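Local coordinates for tumor necrosis factor ligand superfamily member 9 (Mus musculus, PDB 6MKB), which binds the receptor TNFRSF9 (4-1BB) as a cytokine of the tumor necrosis factor family and induces proliferation of activated T cells, at residues B[7-19]-B[27-41]. Sequence-based numbering, arbitrary orientation.
Sequences SPVFAKLLAKNQA and NWHSQDGAGSSYLSQ. With SO4 (sulfate ion), chain M; SO4 (sulfate ion), chain K.
Lys16 lays its CG over the centre of the His29 imidazole, a CH-pi contact with CG 3.7 Å from the ring centroid and 13° off the normal. Beyond CG the lysine chain is extended; CD passes Asn27 CB, and NZ makes a weak, long ion pair with Glu47. Both imidazole nitrogens face sulfates, probably from the crystallisation liquor, at the ring edge: His29 ND1 gives a hydrogen bond to O4 of the chain K ion (2.8 Å), NE2 a weak one to O4 of the chain M ion, which Asn17 N also holds. Two anions so close would probably favour a protonated ring in this crystal.

The Trp28 indole reaches across the facing strand, its CE3-CZ3 side lying by Ala15 N and CB. Ala15 CB lies over the six-membered ring, 4.1 Å from its centroid, while Leu13 crosses the indole at about a right angle, CB 3.8 Å from Trp28 CE3. Phe159 also meets this ring. Strands 10-15 and 24-29 form an antiparallel beta hairpin of the TNF homology domain, with Leu14 and His29 as its hydrogen-bonded pair: His29 N to Leu14 O is short and nearly straight (2.8 Å, 165°), the return bond weak. On its other edge strand 10-15 pairs with strand 149-166.

Past the hairpin, the loop returns at residues 38-40. The Tyr38 ring takes Leu14 CG over one face, and Leu14 CD1 reaches its OH; Leu13 CD2 meets Leu39 CD1 at 3.9 Å. Lys12 N bonds to Tyr38 O. Around the single bridge of Ala11 with Leu39, Ser40 bonds twice to Phe10: its OG, set between backbone N and carbonyl carbon (chi1 77°), accepts from Phe10 N at 3.0 Å and donates to Gln41 O, while Ser40 N donates to Phe10 O.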
ATOM      1  N   SER B   7       8.540 -22.726  -2.353  1.00 75.33           N
ATOM      2  CA  SER B   7       8.952 -21.325  -2.443  1.00 73.86           C
ATOM      3  C   SER B   7       7.725 -20.375  -2.441  1.00 72.35           C
ATOM      4  O   SER B   7       6.705 -20.699  -3.068  1.00 71.01           O
ATOM      5  CB  SER B   7       9.799 -21.099  -3.698  1.00 79.06           C
ATOM      6  OG  SER B   7      10.004 -19.724  -3.999  1.00 85.99           O
ATOM      7  N   PRO B   8       7.806 -19.192  -1.778  1.00 65.19           N
ATOM      8  CA  PRO B   8       6.649 -18.270  -1.781  1.00 61.82           C
ATOM      9  C   PRO B   8       6.296 -17.749  -3.177  1.00 60.67           C
ATOM     10  O   PRO B   8       7.189 -17.487  -3.981  1.00 61.67           O
ATOM     11  CB  PRO B   8       7.103 -17.127  -0.863  1.00 63.12           C
ATOM     12  CG  PRO B   8       8.187 -17.753   0.004  1.00 69.80           C
ATOM     13  CD  PRO B   8       8.909 -18.645  -0.960  1.00 66.72           C
ATOM     14  N   VAL B   9       4.990 -17.642  -3.475  1.00 51.68           N
ATOM     15  CA  VAL B   9       4.510 -17.134  -4.757  1.00 48.71           C
ATOM     16  C   VAL B   9       4.404 -15.631  -4.598  1.00 52.09           C
ATOM     17  O   VAL B   9       3.609 -15.152  -3.788  1.00 51.65           O
ATOM     18  CB  VAL B   9       3.198 -17.817  -5.201  1.00 51.19           C
ATOM     19  CG1 VAL B   9       2.652 -17.185  -6.480  1.00 50.43           C
ATOM     20  CG2 VAL B   9       3.392 -19.324  -5.379  1.00 50.82           C
ATOM     21  N   PHE B  10       5.299 -14.890  -5.282  1.00 48.73           N
ATOM     22  CA  PHE B  10       5.421 -13.434  -5.187  1.00 47.19           C
ATOM     23  C   PHE B  10       5.948 -12.836  -6.477  1.00 50.20           C
ATOM     24  O   PHE B  10       6.812 -13.418  -7.131  1.00 50.01           O
ATOM     25  CB  PHE B  10       6.378 -13.059  -4.006  1.00 49.82           C
ATOM     26  CG  PHE B  10       6.639 -11.572  -3.797  1.00 50.78           C
ATOM     27  CD1 PHE B  10       5.723 -10.776  -3.121  1.00 53.10           C
ATOM     28  CD2 PHE B  10       7.801 -10.978  -4.275  1.00 52.38           C
ATOM     29  CE1 PHE B  10       5.958  -9.411  -2.939  1.00 53.53           C
ATOM     30  CE2 PHE B  10       8.040  -9.618  -4.081  1.00 54.70           C
ATOM     31  CZ  PHE B  10       7.119  -8.844  -3.414  1.00 52.47           C
ATOM     32  N   ALA B  11       5.458 -11.640  -6.811  1.00 47.32           N
ATOM     33  CA  ALA B  11       5.906 -10.849  -7.957  1.00 46.40           C
ATOM     34  C   ALA B  11       5.870  -9.362  -7.621  1.00 49.45           C
ATOM     35  O   ALA B  11       4.965  -8.915  -6.925  1.00 49.08           O
ATOM     36  CB  ALA B  11       5.044 -11.132  -9.173  1.00 46.31           C
ATOM     37  N   LYS B  12       6.860  -8.613  -8.098  1.00 46.38           N
ATOM     38  CA  LYS B  12       6.945  -7.155  -7.977  1.00 45.81           C
ATOM     39  C   LYS B  12       7.571  -6.624  -9.245  1.00 50.42           C
ATOM     40  O   LYS B  12       8.791  -6.700  -9.409  1.00 51.95           O
ATOM     41  CB  LYS B  12       7.711  -6.680  -6.720  1.00 48.78           C
ATOM     42  CG  LYS B  12       7.539  -5.177  -6.481  1.00 54.92           C
ATOM     43  CD  LYS B  12       8.391  -4.614  -5.338  1.00 51.40           C
ATOM     44  CE  LYS B  12       8.449  -3.112  -5.482  1.00 52.02           C
ATOM     45  NZ  LYS B  12       9.081  -2.452  -4.321  1.00 74.30           N
ATOM     46  N   LEU B  13       6.721  -6.161 -10.168  1.00 46.08           N
ATOM     47  CA  LEU B  13       7.107  -5.603 -11.467  1.00 45.68           C
ATOM     48  C   LEU B  13       7.334  -4.122 -11.323  1.00 49.95           C
ATOM     49  O   LEU B  13       6.695  -3.504 -10.489  1.00 50.51           O
ATOM     50  CB  LEU B  13       6.038  -5.890 -12.550  1.00 44.70           C
ATOM     51  CG  LEU B  13       5.615  -7.354 -12.715  1.00 48.95           C
ATOM     52  CD1 LEU B  13       4.539  -7.488 -13.744  1.00 49.96           C
ATOM     53  CD2 LEU B  13       6.772  -8.244 -13.066  1.00 47.93           C
ATOM     54  N   LEU B  14       8.256  -3.558 -12.110  1.00 47.62           N
ATOM     55  CA  LEU B  14       8.594  -2.130 -12.077  1.00 46.72           C
ATOM     56  C   LEU B  14       8.247  -1.540 -13.420  1.00 51.51           C
ATOM     57  O   LEU B  14       8.591  -2.107 -14.452  1.00 52.52           O
ATOM     58  CB  LEU B  14      10.078  -1.901 -11.711  1.00 47.58           C
ATOM     59  CG  LEU B  14      10.608  -2.561 -10.417  1.00 51.32           C
ATOM     60  CD1 LEU B  14      12.064  -2.214 -10.222  1.00 53.09           C
ATOM     61  CD2 LEU B  14       9.812  -2.129  -9.180  1.00 49.20           C
ATOM     62  N   ALA B  15       7.486  -0.447 -13.409  1.00 48.42           N
ATOM     63  CA  ALA B  15       6.962   0.162 -14.620  1.00 47.79           C
ATOM     64  C   ALA B  15       8.049   0.728 -15.517  1.00 52.52           C
ATOM     65  O   ALA B  15       8.969   1.397 -15.041  1.00 54.32           O
ATOM     66  CB  ALA B  15       5.962   1.256 -14.257  1.00 47.07           C
ATOM     67  N   LYS B  16       7.923   0.476 -16.827  1.00 47.32           N
ATOM     68  CA  LYS B  16       8.797   1.080 -17.829  1.00 47.00           C
ATOM     69  C   LYS B  16       8.505   2.583 -17.831  1.00 53.42           C
ATOM     70  O   LYS B  16       7.414   2.997 -17.421  1.00 53.17           O
ATOM     71  CB  LYS B  16       8.569   0.454 -19.200  1.00 48.39           C
ATOM     72  CG  LYS B  16       9.252  -0.892 -19.377  1.00 56.49           C
ATOM     73  CD  LYS B  16       9.253  -1.295 -20.835  1.00 66.99           C
ATOM     74  CE  LYS B  16       9.742  -2.706 -21.052  1.00 78.66           C
ATOM     75  NZ  LYS B  16       9.814  -3.058 -22.495  1.00 81.54           N
ATOM     76  N   ASN B  17       9.487   3.401 -18.206  1.00 51.67           N
ATOM     77  CA  ASN B  17       9.331   4.849 -18.184  1.00 51.70           C
ATOM     78  C   ASN B  17       8.182   5.335 -19.070  1.00 56.55           C
ATOM     79  O   ASN B  17       7.857   4.734 -20.093  1.00 56.51           O
ATOM     80  CB  ASN B  17      10.642   5.546 -18.560  1.00 51.28           C
ATOM     81  CG  ASN B  17      11.608   5.634 -17.401  1.00 70.68           C
ATOM     82  OD1 ASN B  17      11.435   4.992 -16.352  1.00 62.70           O
ATOM     83  ND2 ASN B  17      12.651   6.432 -17.562  1.00 62.71           N
ATOM     84  N   GLN B  18       7.554   6.414 -18.618  1.00 53.37           N
ATOM     85  CA  GLN B  18       6.445   7.105 -19.251  1.00 53.93           C
ATOM     86  C   GLN B  18       6.715   8.605 -19.076  1.00 58.46           C
ATOM     87  O   GLN B  18       6.523   9.142 -17.981  1.00 58.11           O
ATOM     88  CB  GLN B  18       5.131   6.641 -18.589  1.00 54.52           C
ATOM     89  CG  GLN B  18       3.963   6.477 -19.530  1.00 69.43           C
ATOM     90  CD  GLN B  18       4.139   5.351 -20.505  1.00 78.99           C
ATOM     91  OE1 GLN B  18       4.158   4.174 -20.137  1.00 74.05           O
ATOM     92  NE2 GLN B  18       4.249   5.699 -21.780  1.00 75.30           N
ATOM     93  N   ALA B  19       7.242   9.255 -20.136  1.00 56.21           N
ATOM     94  CA  ALA B  19       7.684  10.665 -20.172  1.00 56.39           C
ATOM     95  C   ALA B  19       6.585  11.688 -19.862  1.00 58.01           C
ATOM     96  O   ALA B  19       6.890  12.799 -19.423  1.00 57.62           O
ATOM     97  CB  ALA B  19       8.300  10.981 -21.532  1.00 58.99           C
ATOM     98  N   ASN B  27       3.461  -0.784 -19.471  1.00 49.38           N
ATOM     99  CA  ASN B  27       4.470  -1.778 -19.772  1.00 50.08           C
ATOM    100  C   ASN B  27       5.284  -1.989 -18.501  1.00 53.70           C
ATOM    101  O   ASN B  27       5.471  -1.049 -17.725  1.00 53.50           O
ATOM    102  CB  ASN B  27       5.346  -1.318 -20.934  1.00 55.10           C
ATOM    103  CG  ASN B  27       4.787  -1.719 -22.273  1.00 87.73           C
ATOM    104  OD1 ASN B  27       4.621  -2.910 -22.580  1.00 86.88           O
ATOM    105  ND2 ASN B  27       4.481  -0.734 -23.104  1.00 80.74           N
ATOM    106  N   TRP B  28       5.744  -3.203 -18.265  1.00 49.43           N
ATOM    107  CA  TRP B  28       6.488  -3.528 -17.061  1.00 48.37           C
ATOM    108  C   TRP B  28       7.818  -4.208 -17.381  1.00 57.70           C
ATOM    109  O   TRP B  28       7.920  -4.966 -18.354  1.00 58.82           O
ATOM    110  CB  TRP B  28       5.636  -4.447 -16.138  1.00 44.82           C
ATOM    111  CG  TRP B  28       4.334  -3.821 -15.756  1.00 44.10           C
ATOM    112  CD1 TRP B  28       3.161  -3.878 -16.455  1.00 47.07           C
ATOM    113  CD2 TRP B  28       4.118  -2.883 -14.686  1.00 42.16           C
ATOM    114  NE1 TRP B  28       2.228  -3.035 -15.888  1.00 45.08           N
ATOM    115  CE2 TRP B  28       2.788  -2.416 -14.798  1.00 45.16           C
ATOM    116  CE3 TRP B  28       4.888  -2.469 -13.585  1.00 41.94           C
ATOM    117  CZ2 TRP B  28       2.230  -1.531 -13.874  1.00 43.12           C
ATOM    118  CZ3 TRP B  28       4.343  -1.575 -12.689  1.00 41.61           C
ATOM    119  CH2 TRP B  28       3.044  -1.078 -12.863  1.00 41.92           C
ATOM    120  N   HIS B  29       8.840  -3.913 -16.554  1.00 55.85           N
ATOM    121  CA  HIS B  29      10.102  -4.642 -16.525  1.00 57.74           C
ATOM    122  C   HIS B  29       9.783  -5.888 -15.683  1.00 67.76           C
ATOM    123  O   HIS B  29       9.274  -5.721 -14.559  1.00 65.97           O
ATOM    124  CB  HIS B  29      11.246  -3.824 -15.869  1.00 57.19           C
ATOM    125  CG  HIS B  29      11.637  -2.551 -16.553  1.00 60.18           C
ATOM    126  ND1 HIS B  29      12.318  -2.559 -17.768  1.00 62.95           N
ATOM    127  CD2 HIS B  29      11.556  -1.275 -16.109  1.00 59.47           C
ATOM    128  CE1 HIS B  29      12.570  -1.293 -18.044  1.00 61.40           C
ATOM    129  NE2 HIS B  29      12.134  -0.485 -17.074  1.00 60.35           N
ATOM    130  N   SER B  30      10.020  -7.108 -16.209  1.00 69.57           N
ATOM    131  CA  SER B  30       9.780  -8.366 -15.461  1.00 71.65           C
ATOM    132  C   SER B  30      11.117  -8.961 -14.882  1.00 80.98           C
ATOM    133  O   SER B  30      11.078  -9.956 -14.151  1.00 80.26           O
ATOM    134  CB  SER B  30       9.068  -9.394 -16.343  1.00 76.31           C
ATOM    135  OG  SER B  30       9.801  -9.696 -17.520  1.00 89.21           O
ATOM    136  N   GLN B  31      12.277  -8.333 -15.217  1.00 81.47           N
ATOM    137  CA  GLN B  31      13.636  -8.697 -14.773  1.00 84.56           C
ATOM    138  C   GLN B  31      14.523  -7.445 -14.670  1.00 91.95           C
ATOM    139  O   GLN B  31      14.311  -6.491 -15.425  1.00 91.10           O
ATOM    140  CB  GLN B  31      14.280  -9.740 -15.701  1.00 88.03           C
ATOM    141  CG  GLN B  31      14.223  -9.396 -17.196  1.00103.15           C
ATOM    142  CD  GLN B  31      14.934 -10.414 -18.053  1.00119.35           C
ATOM    143  OE1 GLN B  31      14.857 -11.628 -17.827  1.00115.82           O
ATOM    144  NE2 GLN B  31      15.633  -9.941 -19.071  1.00107.53           N
ATOM    145  N   ASP B  32      15.510  -7.445 -13.743  1.00 92.06           N
ATOM    146  CA  ASP B  32      16.416  -6.302 -13.514  1.00 93.90           C
ATOM    147  C   ASP B  32      17.450  -6.151 -14.666  1.00100.00           C
ATOM    148  O   ASP B  32      17.214  -6.638 -15.776  1.00 99.35           O
ATOM    149  CB  ASP B  32      17.112  -6.407 -12.128  1.00 97.20           C
ATOM    150  CG  ASP B  32      18.106  -7.548 -11.947  1.00114.70           C
ATOM    151  OD1 ASP B  32      19.283  -7.376 -12.328  1.00117.98           O
ATOM    152  OD2 ASP B  32      17.716  -8.593 -11.387  1.00122.36           O
ATOM    153  N   GLY B  33      18.562  -5.463 -14.395  1.00 99.30           N
ATOM    154  CA  GLY B  33      19.654  -5.268 -15.351  1.00102.41           C
ATOM    155  C   GLY B  33      20.394  -6.541 -15.744  1.00110.08           C
ATOM    156  O   GLY B  33      21.275  -6.509 -16.608  1.00111.97           O
ATOM    157  N   ALA B  34      20.036  -7.666 -15.094  1.00107.17           N
ATOM    158  CA  ALA B  34      20.508  -9.035 -15.309  1.00108.81           C
ATOM    159  C   ALA B  34      19.277  -9.965 -15.486  1.00111.89           C
ATOM    160  O   ALA B  34      18.136  -9.497 -15.386  1.00109.18           O
ATOM    161  CB  ALA B  34      21.370  -9.479 -14.131  1.00110.73           C
ATOM    162  N   GLY B  35      19.513 -11.253 -15.741  1.00110.08           N
ATOM    163  CA  GLY B  35      18.463 -12.248 -15.959  1.00108.48           C
ATOM    164  C   GLY B  35      17.508 -12.543 -14.811  1.00108.39           C
ATOM    165  O   GLY B  35      16.452 -13.144 -15.046  1.00107.07           O
ATOM    166  N   SER B  36      17.866 -12.143 -13.558  1.00102.44           N
ATOM    167  CA  SER B  36      17.058 -12.385 -12.353  1.00 99.51           C
ATOM    168  C   SER B  36      15.697 -11.677 -12.443  1.00 97.12           C
ATOM    169  O   SER B  36      15.612 -10.439 -12.441  1.00 94.83           O
ATOM    170  CB  SER B  36      17.808 -11.977 -11.087  1.00103.77           C
ATOM    171  OG  SER B  36      18.450 -13.105 -10.509  1.00114.47           O
ATOM    172  N   SER B  37      14.637 -12.498 -12.588  1.00 90.02           N
ATOM    173  CA  SER B  37      13.272 -12.004 -12.744  1.00 85.90           C
ATOM    174  C   SER B  37      12.669 -11.595 -11.419  1.00 85.28           C
ATOM    175  O   SER B  37      12.983 -12.172 -10.369  1.00 83.75           O
ATOM    176  CB  SER B  37      12.376 -13.029 -13.442  1.00 87.68           C
ATOM    177  OG  SER B  37      12.062 -14.145 -12.625  1.00 91.51           O
ATOM    178  N   TYR B  38      11.769 -10.597 -11.496  1.00 79.91           N
ATOM    179  CA  TYR B  38      10.989 -10.051 -10.384  1.00 77.54           C
ATOM    180  C   TYR B  38       9.798 -10.978 -10.040  1.00 74.66           C
ATOM    181  O   TYR B  38       9.039 -10.677  -9.121  1.00 73.05           O
ATOM    182  CB  TYR B  38      10.511  -8.637 -10.739  1.00 78.57           C
ATOM    183  CG  TYR B  38      11.624  -7.611 -10.747  1.00 82.77           C
ATOM    184  CD1 TYR B  38      12.210  -7.176  -9.560  1.00 85.70           C
ATOM    185  CD2 TYR B  38      12.067  -7.046 -11.935  1.00 84.35           C
ATOM    186  CE1 TYR B  38      13.228  -6.223  -9.562  1.00 88.74           C
ATOM    187  CE2 TYR B  38      13.090  -6.098 -11.951  1.00 86.40           C
ATOM    188  CZ  TYR B  38      13.682  -5.700 -10.763  1.00 95.79           C
ATOM    189  OH  TYR B  38      14.692  -4.762 -10.787  1.00 97.18           O
ATOM    190  N   LEU B  39       9.696 -12.130 -10.743  1.00 67.62           N
ATOM    191  CA  LEU B  39       8.660 -13.142 -10.585  1.00 65.88           C
ATOM    192  C   LEU B  39       9.166 -14.468 -10.037  1.00 66.17           C
ATOM    193  O   LEU B  39      10.177 -15.011 -10.495  1.00 67.95           O
ATOM    194  CB  LEU B  39       7.982 -13.439 -11.932  1.00 66.45           C
ATOM    195  CG  LEU B  39       7.291 -12.286 -12.624  1.00 71.82           C
ATOM    196  CD1 LEU B  39       8.081 -11.851 -13.833  1.00 73.00           C
ATOM    197  CD2 LEU B  39       5.944 -12.686 -13.070  1.00 74.66           C
ATOM    198  N   SER B  40       8.388 -15.045  -9.135  1.00 58.40           N
ATOM    199  CA  SER B  40       8.665 -16.376  -8.629  1.00 58.27           C
ATOM    200  C   SER B  40       8.017 -17.379  -9.584  1.00 62.55           C
ATOM    201  O   SER B  40       7.413 -16.973 -10.573  1.00 61.36           O
ATOM    202  CB  SER B  40       8.122 -16.526  -7.212  1.00 58.75           C
ATOM    203  OG  SER B  40       6.719 -16.706  -7.251  1.00 61.19           O
ATOM    204  N   GLN B  41       8.117 -18.676  -9.292  1.00 61.37           N
ATOM    205  CA  GLN B  41       7.437 -19.693 -10.083  1.00 61.96           C
ATOM    206  C   GLN B  41       5.928 -19.571  -9.787  1.00 64.11           C
ATOM    207  O   GLN B  41       5.531 -18.998  -8.763  1.00 62.79           O
ATOM    208  CB  GLN B  41       7.995 -21.094  -9.754  1.00 65.54           C
ATOM    209  CG  GLN B  41       8.323 -21.956 -10.992  1.00 98.60           C
ATOM    210  CD  GLN B  41       9.543 -21.510 -11.790  1.00124.55           C
ATOM    211  OE1 GLN B  41      10.645 -21.319 -11.251  1.00124.02           O
ATOM    212  NE2 GLN B  41       9.370 -21.346 -13.099  1.00112.80           N
TER
HETATM  213  S   SO4 M 403      12.106   2.414 -20.300  1.00 94.68           S
HETATM  214  O1  SO4 M 403      10.687   2.695 -20.643  1.00 95.21           O
HETATM  215  O2  SO4 M 403      12.552   1.246 -21.111  1.00 96.86           O
HETATM  216  O3  SO4 M 403      12.932   3.596 -20.669  1.00 96.21           O
HETATM  217  O4  SO4 M 403      12.241   2.143 -18.843  1.00 87.99           O
HETATM  218  S   SO4 K 401      12.999  -4.652 -20.231  1.00 98.83           S
HETATM  219  O1  SO4 K 401      11.622  -5.187 -20.125  1.00 96.31           O
HETATM  220  O2  SO4 K 401      13.724  -5.463 -21.236  1.00102.49           O
HETATM  221  O3  SO4 K 401      13.009  -3.232 -20.663  1.00 98.41           O
HETATM  222  O4  SO4 K 401      13.670  -4.749 -18.914  1.00 98.75           O